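Local coordinates for putative oxidoreductase (Bacteroides fragilis NCTC 9343, PDB 3EOF), which binds flavin mononucleotide between the subunits of a dimer and is probably an FMN-dependent oxidoreductase of the nitroreductase family, at residues Cys78-Lys86 against Tyr97-Ala107; Gly125-Thr135 against Pro153-Pro162. All coordinates share one frame; numbering follows the deposited sequence. Where two conformers were deposited one is given.

Interaction 1. Residues Cys78-Lys86 against Tyr97-Ala107; sequences CADFRRFCK and YGNLMSFLNAA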
loop_
_atom_site.group_PDB
_atom_site.type_symbol
_atom_site.label_atom_id
_atom_site.label_comp_id
_atom_site.label_asym_id
_atom_site.label_seq_id
_atom_site.Cartn_x
_atom_site.Cartn_y
_atom_site.Cartn_z
ATOM N N CYS A 78 -2.897 10.743 1.638
ATOM C CA CYS A 78 -2.865 11.188 0.259
ATOM C C CYS A 78 -1.539 10.966 -0.466
ATOM O O CYS A 78 -0.456 11.249 0.090
ATOM C CB CYS A 78 -3.146 12.691 0.219
ATOM S SG CYS A 78 -4.647 13.132 1.045
ATOM N N ALA A 79 -1.654 10.448 -1.690
ATOM C CA ALA A 79 -0.548 10.349 -2.636
ATOM C C ALA A 79 -0.216 11.822 -2.898
ATOM O O ALA A 79 -1.103 12.602 -3.115
ATOM C CB ALA A 79 -1.009 9.652 -3.916
ATOM N N ASP A 80 1.047 12.208 -2.846
ATOM C CA ASP A 80 1.405 13.622 -3.010
ATOM C C ASP A 80 2.723 13.748 -3.748
ATOM O O ASP A 80 3.794 13.436 -3.210
ATOM C CB ASP A 80 1.481 14.274 -1.627
ATOM C CG ASP A 80 1.741 15.776 -1.647
ATOM O OD1 ASP A 80 2.383 16.264 -2.571
ATOM O OD2 ASP A 80 1.332 16.463 -0.673
ATOM N N PHE A 81 2.616 14.139 -5.009
ATOM C CA PHE A 81 3.782 14.519 -5.822
ATOM C C PHE A 81 3.902 16.047 -5.892
ATOM O O PHE A 81 4.913 16.572 -6.367
ATOM C CB PHE A 81 3.754 13.904 -7.240
ATOM C CG PHE A 81 4.818 12.887 -7.452
ATOM C CD1 PHE A 81 6.141 13.302 -7.529
ATOM C CD2 PHE A 81 4.528 11.563 -7.622
ATOM C CE1 PHE A 81 7.166 12.390 -7.748
ATOM C CE2 PHE A 81 5.533 10.654 -7.859
ATOM C CZ PHE A 81 6.859 11.067 -7.904
ATOM N N ARG A 82 2.904 16.744 -5.346
ATOM C CA ARG A 82 2.867 18.188 -5.370
ATOM C C ARG A 82 4.004 18.801 -4.581
ATOM O O ARG A 82 4.676 19.731 -5.060
ATOM C CB ARG A 82 1.560 18.709 -4.794
ATOM C CG ARG A 82 1.481 20.237 -4.851
ATOM C CD ARG A 82 0.127 20.696 -4.484
ATOM N NE ARG A 82 -0.035 22.111 -4.767
ATOM C CZ ARG A 82 -0.476 22.602 -5.918
ATOM N NH1 ARG A 82 -0.792 21.807 -6.934
ATOM N NH2 ARG A 82 -0.571 23.908 -6.059
ATOM N N ARG A 83 4.174 18.352 -3.343
ATOM C CA ARG A 83 5.268 18.875 -2.536
ATOM C C ARG A 83 6.610 18.700 -3.260
ATOM O O ARG A 83 7.405 19.652 -3.368
ATOM C CB ARG A 83 5.272 18.251 -1.149
ATOM C CG ARG A 83 6.400 18.756 -0.243
ATOM C CD ARG A 83 6.253 18.186 1.142
ATOM N NE ARG A 83 6.195 16.765 1.028
ATOM C CZ ARG A 83 5.160 15.962 1.289
ATOM N NH1 ARG A 83 4.043 16.347 1.860
ATOM N NH2 ARG A 83 5.330 14.682 1.052
ATOM N N PHE A 84 6.880 17.512 -3.782
ATOM C CA PHE A 84 8.125 17.313 -4.525
ATOM C C PHE A 84 8.220 18.206 -5.768
ATOM O O PHE A 84 9.263 18.744 -6.046
ATOM C CB PHE A 84 8.326 15.853 -4.949
ATOM C CG PHE A 84 9.713 15.584 -5.422
ATOM C CD1 PHE A 84 10.759 15.599 -4.516
ATOM C CD2 PHE A 84 9.978 15.388 -6.772
ATOM C CE1 PHE A 84 12.082 15.394 -4.921
ATOM C CE2 PHE A 84 11.274 15.174 -7.198
ATOM C CZ PHE A 84 12.341 15.190 -6.269
ATOM N N CYS A 85 7.138 18.374 -6.538
ATOM C CA CYS A 85 7.227 19.216 -7.709
ATOM C C CYS A 85 7.446 20.644 -7.363
ATOM O O CYS A 85 8.088 21.344 -8.137
ATOM C CB CYS A 85 5.997 19.097 -8.604
ATOM S SG CYS A 85 5.905 17.447 -9.285
ATOM N N LYS A 86 6.895 21.104 -6.237
ATOM C CA LYS A 86 7.080 22.479 -5.808
ATOM C C LYS A 86 8.560 22.623 -5.450
ATOM O O LYS A 86 9.181 23.601 -5.758
ATOM C CB LYS A 86 6.092 22.870 -4.684
ATOM C CG LYS A 86 4.755 23.482 -5.211
ATOM C CD LYS A 86 3.736 23.832 -4.079
ATOM C CE LYS A 86 3.027 25.143 -4.321
ATOM N NZ LYS A 86 2.447 25.327 -5.667
ATOM N N TYR A 97 5.983 14.137 -13.269
ATOM C CA TYR A 97 5.232 13.239 -12.397
ATOM C C TYR A 97 3.712 13.297 -12.538
ATOM O O TYR A 97 3.004 12.660 -11.791
ATOM C CB TYR A 97 5.676 13.478 -10.970
ATOM C CG TYR A 97 7.218 13.395 -10.855
ATOM C CD1 TYR A 97 7.875 12.189 -11.050
ATOM C CD2 TYR A 97 7.980 14.508 -10.519
ATOM C CE1 TYR A 97 9.286 12.086 -10.937
ATOM C CE2 TYR A 97 9.409 14.423 -10.398
ATOM C CZ TYR A 97 10.041 13.221 -10.646
ATOM O OH TYR A 97 11.414 13.111 -10.518
ATOM N N GLY A 98 3.237 13.966 -13.571
ATOM C CA GLY A 98 1.817 14.056 -13.825
ATOM C C GLY A 98 1.394 12.938 -14.727
ATOM O O GLY A 98 0.809 13.168 -15.801
ATOM N N ASN A 99 1.647 11.723 -14.249
ATOM C CA ASN A 99 1.360 10.515 -15.007
ATOM C C ASN A 99 0.971 9.351 -14.091
ATOM O O ASN A 99 1.115 9.429 -12.883
ATOM C CB ASN A 99 2.533 10.199 -15.916
ATOM C CG ASN A 99 3.811 10.294 -15.203
ATOM O OD1 ASN A 99 4.088 9.470 -14.342
ATOM N ND2 ASN A 99 4.608 11.305 -15.532
ATOM N N LEU A 100 0.359 8.330 -14.680
ATOM C CA LEU A 100 -0.154 7.201 -13.915
ATOM C C LEU A 100 0.923 6.477 -13.122
ATOM O O LEU A 100 0.697 6.064 -11.983
ATOM C CB LEU A 100 -0.876 6.234 -14.844
ATOM C CG LEU A 100 -1.501 4.991 -14.213
ATOM C CD1 LEU A 100 -2.578 5.423 -13.236
ATOM C CD2 LEU A 100 -2.036 4.065 -15.297
HETATM N N MSE A 101 2.077 6.291 -13.736
HETATM C CA MSE A 101 3.184 5.602 -13.088
HETATM C C MSE A 101 3.547 6.263 -11.792
HETATM O O MSE A 101 3.733 5.590 -10.790
HETATM C CB MSE A 101 4.414 5.611 -13.979
HETATM C CG MSE A 101 5.622 4.874 -13.392
HETATM SE SE MSE A 101 5.322 2.875 -13.144
HETATM C CE MSE A 101 7.201 2.472 -12.629
ATOM N N SER A 102 3.649 7.590 -11.833
ATOM C CA SER A 102 4.036 8.404 -10.689
ATOM C C SER A 102 2.935 8.366 -9.659
ATOM O O SER A 102 3.209 8.339 -8.473
ATOM C CB SER A 102 4.342 9.843 -11.127
ATOM O OG SER A 102 5.470 9.881 -11.978
ATOM N N PHE A 103 1.677 8.382 -10.114
ATOM C CA PHE A 103 0.552 8.230 -9.199
ATOM C C PHE A 103 0.619 6.915 -8.462
ATOM O O PHE A 103 0.430 6.854 -7.248
ATOM C CB PHE A 103 -0.833 8.325 -9.925
ATOM C CG PHE A 103 -1.967 7.788 -9.084
ATOM C CD1 PHE A 103 -2.441 8.509 -7.982
ATOM C CD2 PHE A 103 -2.463 6.495 -9.304
ATOM C CE1 PHE A 103 -3.437 7.981 -7.144
ATOM C CE2 PHE A 103 -3.474 5.975 -8.490
ATOM C CZ PHE A 103 -3.958 6.720 -7.408
ATOM N N LEU A 104 0.894 5.838 -9.175
ATOM C CA LEU A 104 1.017 4.549 -8.524
ATOM C C LEU A 104 2.210 4.514 -7.568
ATOM O O LEU A 104 2.122 3.928 -6.495
ATOM C CB LEU A 104 1.096 3.412 -9.537
ATOM C CG LEU A 104 1.227 2.004 -8.940
ATOM C CD1 LEU A 104 0.075 1.647 -8.024
ATOM C CD2 LEU A 104 1.418 0.954 -10.088
ATOM N N ASN A 105 3.317 5.116 -7.950
ATOM C CA ASN A 105 4.475 5.179 -7.060
ATOM C C ASN A 105 4.152 5.921 -5.773
ATOM O O ASN A 105 4.562 5.490 -4.709
ATOM C CB ASN A 105 5.686 5.888 -7.722
ATOM C CG ASN A 105 6.363 5.057 -8.818
ATOM O OD1 ASN A 105 6.328 3.834 -8.761
ATOM N ND2 ASN A 105 6.993 5.748 -9.840
ATOM N N ALA A 106 3.395 7.028 -5.870
ATOM C CA ALA A 106 3.042 7.846 -4.705
ATOM C C ALA A 106 2.075 7.066 -3.839
ATOM O O ALA A 106 2.218 7.065 -2.616
ATOM C CB ALA A 106 2.442 9.190 -5.106
ATOM N N ALA A 107 1.088 6.421 -4.489
ATOM C CA ALA A 107 0.088 5.576 -3.821
ATOM C C ALA A 107 0.761 4.525 -2.952
ATOM O O ALA A 107 0.358 4.275 -1.816
ATOM C CB ALA A 107 -0.776 4.902 -4.818
#
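Ala79 and Ala106 bring the two backbones together: strand 78-80 and helix 100-107 run at 127° between their N-to-C directions, and their axes approach to 7.1 Å. Small side chains permit this closeness, since Ala79 CB lies 3.7 Å from Ala106 CB. Beyond the strand the chain turns at Phe81 into helix 82-86, and the contact becomes aromatic. The Phe81 and Tyr97 rings form an offset stack, with planes 11° apart and centroids separated by 4.3 Å. The offset leaves Phe81 CE1 over the Tyr97 face near its rim, while Tyr97 CB sits over the Phe81 ring, 3.6 Å from its centroid, a CH-pi contact. The edge of Phe81 is directed at the helix backbone, where CE2 comes within 3.3 Å of Ser102 O, near the ring plane. With CG anti to the backbone N (chi1 -167°), Phe84 presents its edge to Tyr97, its CE2 3.8 Å from Tyr97 CE2. Cys85 SG meets the Tyr97 ring at its edge near CD2, a sulfur-aromatic contact beside the cluster of Phe81, Phe84 and Tyr97.

Both helix starts are capped. Asp80 OD1 receives Arg83 N on its syn side in a nearly straight bond, while OD2 bonds to Ser45 and to Tyr183 of the second subunit. Asn99, the N-cap of the other helix, uses OD1 to accept from both Ser102 N and Ser102 OG, while ND2 bonds to Gly96 O, so that both ends of the amide are held and its rotation is fixed. The whole is a buried strand-on-helix packing of the nitroreductase fold, extended by an aromatic cluster between two capped helix starts.

Interaction 2. Residues Gly125-Thr135 against Pro153-Pro162; sequences GLGICYLGTTT and PITTVTVGYP. With FMN (flavin mononucleotide), chain C.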
loop_
_atom_site.group_PDB
_atom_site.type_symbol
_atom_site.label_atom_id
_atom_site.label_comp_id
_atom_site.label_asym_id
_atom_site.label_seq_id
_atom_site.Cartn_x
_atom_site.Cartn_y
_atom_site.Cartn_z
ATOM N N GLY A 125 -2.269 0.580 21.514
ATOM C CA GLY A 125 -3.553 0.360 22.188
ATOM C C GLY A 125 -4.736 1.010 21.483
ATOM O O GLY A 125 -5.837 1.006 21.986
ATOM N N LEU A 126 -4.522 1.580 20.315
ATOM C CA LEU A 126 -5.650 2.181 19.576
ATOM C C LEU A 126 -6.303 1.165 18.618
ATOM O O LEU A 126 -5.790 0.078 18.375
ATOM C CB LEU A 126 -5.174 3.402 18.816
ATOM C CG LEU A 126 -4.572 4.579 19.584
ATOM C CD1 LEU A 126 -3.641 5.437 18.692
ATOM C CD2 LEU A 126 -5.632 5.438 20.223
ATOM N N GLY A 127 -7.488 1.506 18.121
ATOM C CA GLY A 127 -8.174 0.674 17.157
ATOM C C GLY A 127 -8.314 1.533 15.910
ATOM O O GLY A 127 -8.525 2.730 15.975
ATOM N N ILE A 128 -8.177 0.907 14.767
ATOM C CA ILE A 128 -8.249 1.580 13.499
ATOM C C ILE A 128 -9.237 0.830 12.577
ATOM O O ILE A 128 -9.594 -0.318 12.797
ATOM C CB ILE A 128 -6.838 1.658 12.823
ATOM C CG1 ILE A 128 -6.343 0.271 12.398
ATOM C CG2 ILE A 128 -5.762 2.336 13.777
ATOM C CD1 ILE A 128 -6.851 -0.259 11.054
ATOM N N CYS A 129 -9.637 1.524 11.529
ATOM C CA CYS A 129 -10.496 0.997 10.493
ATOM C C CYS A 129 -10.179 1.777 9.232
ATOM O O CYS A 129 -10.134 3.007 9.245
ATOM C CB CYS A 129 -11.966 1.177 10.835
ATOM S SG CYS A 129 -13.048 0.435 9.622
ATOM N N TYR A 130 -9.913 1.073 8.144
ATOM C CA TYR A 130 -9.681 1.724 6.882
ATOM C C TYR A 130 -11.037 1.963 6.272
ATOM O O TYR A 130 -11.937 1.168 6.490
ATOM C CB TYR A 130 -8.903 0.820 5.953
ATOM C CG TYR A 130 -7.386 0.717 6.213
ATOM C CD1 TYR A 130 -6.511 1.566 5.569
ATOM C CD2 TYR A 130 -6.855 -0.251 7.009
ATOM C CE1 TYR A 130 -5.132 1.457 5.724
ATOM C CE2 TYR A 130 -5.457 -0.358 7.189
ATOM C CZ TYR A 130 -4.610 0.529 6.508
ATOM O OH TYR A 130 -3.224 0.518 6.618
ATOM N N LEU A 131 -11.180 3.052 5.528
ATOM C CA LEU A 131 -12.399 3.313 4.779
ATOM C C LEU A 131 -11.988 3.197 3.273
ATOM O O LEU A 131 -11.110 3.980 2.724
ATOM C CB LEU A 131 -13.035 4.662 5.125
ATOM C CG LEU A 131 -13.132 5.086 6.602
ATOM C CD1 LEU A 131 -13.472 6.578 6.681
ATOM C CD2 LEU A 131 -14.115 4.217 7.426
ATOM N N GLY A 132 -12.622 2.201 2.634
ATOM C CA GLY A 132 -12.431 1.897 1.208
ATOM C C GLY A 132 -13.205 2.863 0.341
ATOM O O GLY A 132 -13.000 2.978 -0.896
ATOM N N THR A 133 -14.081 3.600 1.006
ATOM C CA THR A 133 -14.899 4.608 0.347
ATOM C C THR A 133 -14.095 5.786 -0.215
ATOM O O THR A 133 -14.607 6.588 -1.015
ATOM C CB THR A 133 -15.963 5.074 1.315
ATOM O OG1 THR A 133 -15.360 5.275 2.610
ATOM C CG2 THR A 133 -17.014 3.990 1.435
ATOM N N THR A 134 -12.839 5.904 0.203
ATOM C CA THR A 134 -11.956 6.976 -0.261
ATOM C C THR A 134 -11.786 7.006 -1.761
ATOM O O THR A 134 -11.664 8.073 -2.325
ATOM C CB THR A 134 -10.534 6.831 0.364
ATOM O OG1 THR A 134 -10.653 6.781 1.771
ATOM C CG2 THR A 134 -9.681 7.985 0.048
ATOM N N THR A 135 -11.696 5.817 -2.378
ATOM C CA THR A 135 -11.532 5.658 -3.810
ATOM C C THR A 135 -12.906 5.558 -4.516
ATOM O O THR A 135 -12.980 5.509 -5.734
ATOM C CB THR A 135 -10.561 4.512 -4.113
ATOM O OG1 THR A 135 -10.869 3.387 -3.288
ATOM C CG2 THR A 135 -9.131 4.935 -3.794
ATOM N N PRO A 153 -6.418 11.432 -2.720
ATOM C CA PRO A 153 -6.662 10.659 -1.511
ATOM C C PRO A 153 -6.657 9.171 -1.809
ATOM O O PRO A 153 -7.348 8.711 -2.730
ATOM C CB PRO A 153 -8.043 11.111 -1.094
ATOM C CG PRO A 153 -8.729 11.395 -2.373
ATOM C CD PRO A 153 -7.680 12.038 -3.222
ATOM N N ILE A 154 -5.802 8.442 -1.090
ATOM C CA ILE A 154 -5.620 7.004 -1.306
ATOM C C ILE A 154 -6.503 6.213 -0.359
ATOM O O ILE A 154 -7.372 5.444 -0.802
ATOM C CB ILE A 154 -4.120 6.580 -1.167
ATOM C CG1 ILE A 154 -3.313 7.232 -2.309
ATOM C CG2 ILE A 154 -3.928 5.046 -1.245
ATOM C CD1 ILE A 154 -3.833 6.949 -3.697
ATOM N N THR A 155 -6.265 6.350 0.930
ATOM C CA THR A 155 -7.141 5.718 1.907
ATOM C C THR A 155 -7.323 6.611 3.146
ATOM O O THR A 155 -6.597 7.578 3.328
ATOM C CB THR A 155 -6.714 4.329 2.316
ATOM O OG1 THR A 155 -7.800 3.716 3.045
ATOM C CG2 THR A 155 -5.471 4.404 3.158
ATOM N N THR A 156 -8.331 6.264 3.953
ATOM C CA THR A 156 -8.696 6.991 5.146
ATOM C C THR A 156 -8.786 6.012 6.268
ATOM O O THR A 156 -9.287 4.915 6.075
ATOM C CB THR A 156 -10.059 7.679 4.979
ATOM O OG1 THR A 156 -9.988 8.487 3.797
ATOM C CG2 THR A 156 -10.367 8.567 6.226
ATOM N N VAL A 157 -8.260 6.405 7.424
ATOM C CA VAL A 157 -8.272 5.587 8.604
ATOM C C VAL A 157 -8.879 6.355 9.750
ATOM O O VAL A 157 -8.435 7.455 10.085
ATOM C CB VAL A 157 -6.857 5.179 8.958
ATOM C CG1 VAL A 157 -6.751 4.449 10.299
ATOM C CG2 VAL A 157 -6.284 4.333 7.834
ATOM N N THR A 158 -9.900 5.756 10.352
ATOM C CA THR A 158 -10.533 6.258 11.580
ATOM C C THR A 158 -9.753 5.580 12.728
ATOM O O THR A 158 -9.471 4.389 12.673
ATOM C CB THR A 158 -12.022 5.969 11.557
ATOM O OG1 THR A 158 -12.243 4.551 11.471
ATOM C CG2 THR A 158 -12.666 6.699 10.303
ATOM N N VAL A 159 -9.348 6.379 13.704
ATOM C CA VAL A 159 -8.496 5.958 14.804
ATOM C C VAL A 159 -9.102 6.430 16.128
ATOM O O VAL A 159 -9.603 7.574 16.232
ATOM C CB VAL A 159 -7.093 6.696 14.832
ATOM C CG1 VAL A 159 -6.066 5.824 15.518
ATOM C CG2 VAL A 159 -6.637 7.127 13.490
ATOM N N GLY A 160 -9.023 5.565 17.142
ATOM C CA GLY A 160 -9.519 5.896 18.461
ATOM C C GLY A 160 -9.166 4.818 19.424
ATOM O O GLY A 160 -8.615 3.803 19.037
ATOM N N TYR A 161 -9.435 5.053 20.698
ATOM C CA TYR A 161 -9.256 4.017 21.691
ATOM C C TYR A 161 -10.468 3.119 21.532
ATOM O O TYR A 161 -11.556 3.617 21.351
ATOM C CB TYR A 161 -9.186 4.603 23.080
ATOM C CG TYR A 161 -7.911 5.323 23.297
ATOM C CD1 TYR A 161 -7.783 6.666 22.973
ATOM C CD2 TYR A 161 -6.820 4.659 23.816
ATOM C CE1 TYR A 161 -6.619 7.324 23.192
ATOM C CE2 TYR A 161 -5.663 5.310 24.051
ATOM C CZ TYR A 161 -5.558 6.645 23.733
ATOM O OH TYR A 161 -4.370 7.277 23.972
ATOM N N PRO A 162 -10.268 1.798 21.557
ATOM C CA PRO A 162 -11.357 0.864 21.275
ATOM C C PRO A 162 -12.502 0.870 22.260
ATOM O O PRO A 162 -12.271 0.896 23.451
ATOM C CB PRO A 162 -10.668 -0.504 21.331
ATOM C CG PRO A 162 -9.223 -0.263 21.286
ATOM C CD PRO A 162 -9.000 1.096 21.849
HETATM N N1 FMN C . -14.240 -1.626 6.989
HETATM C C2 FMN C . -15.460 -0.940 6.999
HETATM O O2 FMN C . -16.272 -1.096 7.924
HETATM N N3 FMN C . -15.810 -0.086 5.951
HETATM C C4 FMN C . -14.968 0.132 4.842
HETATM O O4 FMN C . -15.118 1.203 4.141
HETATM C C4A FMN C . -13.736 -0.595 4.844
HETATM N N5 FMN C . -12.854 -0.441 3.784
HETATM C C5A FMN C . -11.625 -1.083 3.758
HETATM C C6 FMN C . -10.795 -0.847 2.654
HETATM C C7 FMN C . -9.560 -1.463 2.551
HETATM C C7M FMN C . -8.735 -1.183 1.328
HETATM C C8 FMN C . -9.146 -2.336 3.555
HETATM C C8M FMN C . -7.727 -2.798 3.546
HETATM C C9 FMN C . -9.977 -2.579 4.672
HETATM C C9A FMN C . -11.245 -1.957 4.801
HETATM N N10 FMN C . -12.140 -2.151 5.884
HETATM C C10 FMN C . -13.371 -1.472 5.905
HETATM C "C1'" FMN C . -11.855 -3.140 7.011
HETATM C "C2'" FMN C . -12.072 -4.554 6.492
HETATM O "O2'" FMN C . -13.480 -4.755 6.308
HETATM C "C3'" FMN C . -11.410 -5.586 7.384
HETATM O "O3'" FMN C . -9.973 -5.487 7.377
HETATM C "C4'" FMN C . -11.794 -7.023 7.003
HETATM O "O4'" FMN C . -13.153 -7.274 7.300
HETATM C "C5'" FMN C . -11.016 -7.994 7.846
HETATM O "O5'" FMN C . -11.270 -7.577 9.189
HETATM P P FMN C . -10.060 -7.369 10.263
HETATM O O1P FMN C . -9.143 -6.205 9.833
HETATM O O2P FMN C . -9.252 -8.641 10.301
HETATM O O3P FMN C . -10.777 -7.206 11.611
HETATM O O HOH W 1 -9.204 3.408 0.010
#
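Ile128 and Tyr130 meet Val157 and Val159 on one face of an antiparallel strand pair. Val157 divides its branches: CG1 lies 3.8 Å from Ile128 CB, whereas CG2, anti to the carbonyl carbon, reaches over the Tyr130 ring in a CH-pi contact, 30° off the normal. Leu126 CD2 stands centrally over Tyr161, 3.5 Å from the ring centroid. On the other face Leu131 CD1 touches the methyls of Thr156 and Thr158.

The backbone supports this register. Gly127 and Gly160 exchange two bonds, Gly127 N to Gly160 O being nearly straight at 176°; Cys129 and Thr158 form the next hydrogen-bonded pair. Past Leu131, Thr134 OG1 lies 2.7 Å from Thr156 OG1 and donates to Leu131 O, tying residues 132-135 back to Leu131. Water 1 donates to Ile154 O and, weakly, to Leu131 O. Gly132 N is 3.1 Å from FMN O4, a hydrogen bond with an angle of 155°, and also makes a weak bond to N5. These contacts, with Cys129 SG 3.5 Å from FMN N1, place residues 129-132 against the isoalloxazine.

Ile154 and Thr155, both facing Phe77, form a classic beta bulge where strand 151-160 pairs with strand 73-80. Tyr130, bonded through OH to Gln115, and Ile128 pack on helix 100-123, while Cys129, Leu131 and Thr158 face Met67 of helix 67-70, so the sheet lies between these helices.

Interaction 1 closes before interaction 2 opens along the chain, and their centres are 22 Å apart. They share one four-stranded antiparallel sheet ordered 44-49, 73-80, 151-160, 127-131: interaction 1 uses the end of strand 73-80, and interaction 2 pairs its neighbour 151-160 with strand 127-131, outermost within this chain. Helix 100-123, which begins in interaction 1, leads directly to strand 127-131. Ile154 joins the two contacts, its CD1 lying 3.6 Å from Phe103 CE1 and 3.8 Å from Ala107 CB. Both contacts reach the second subunit, but Gly132 in interaction 2 binds FMN directly, whereas interaction 1 builds a buried sheet-helix corner and part of the dimer interface.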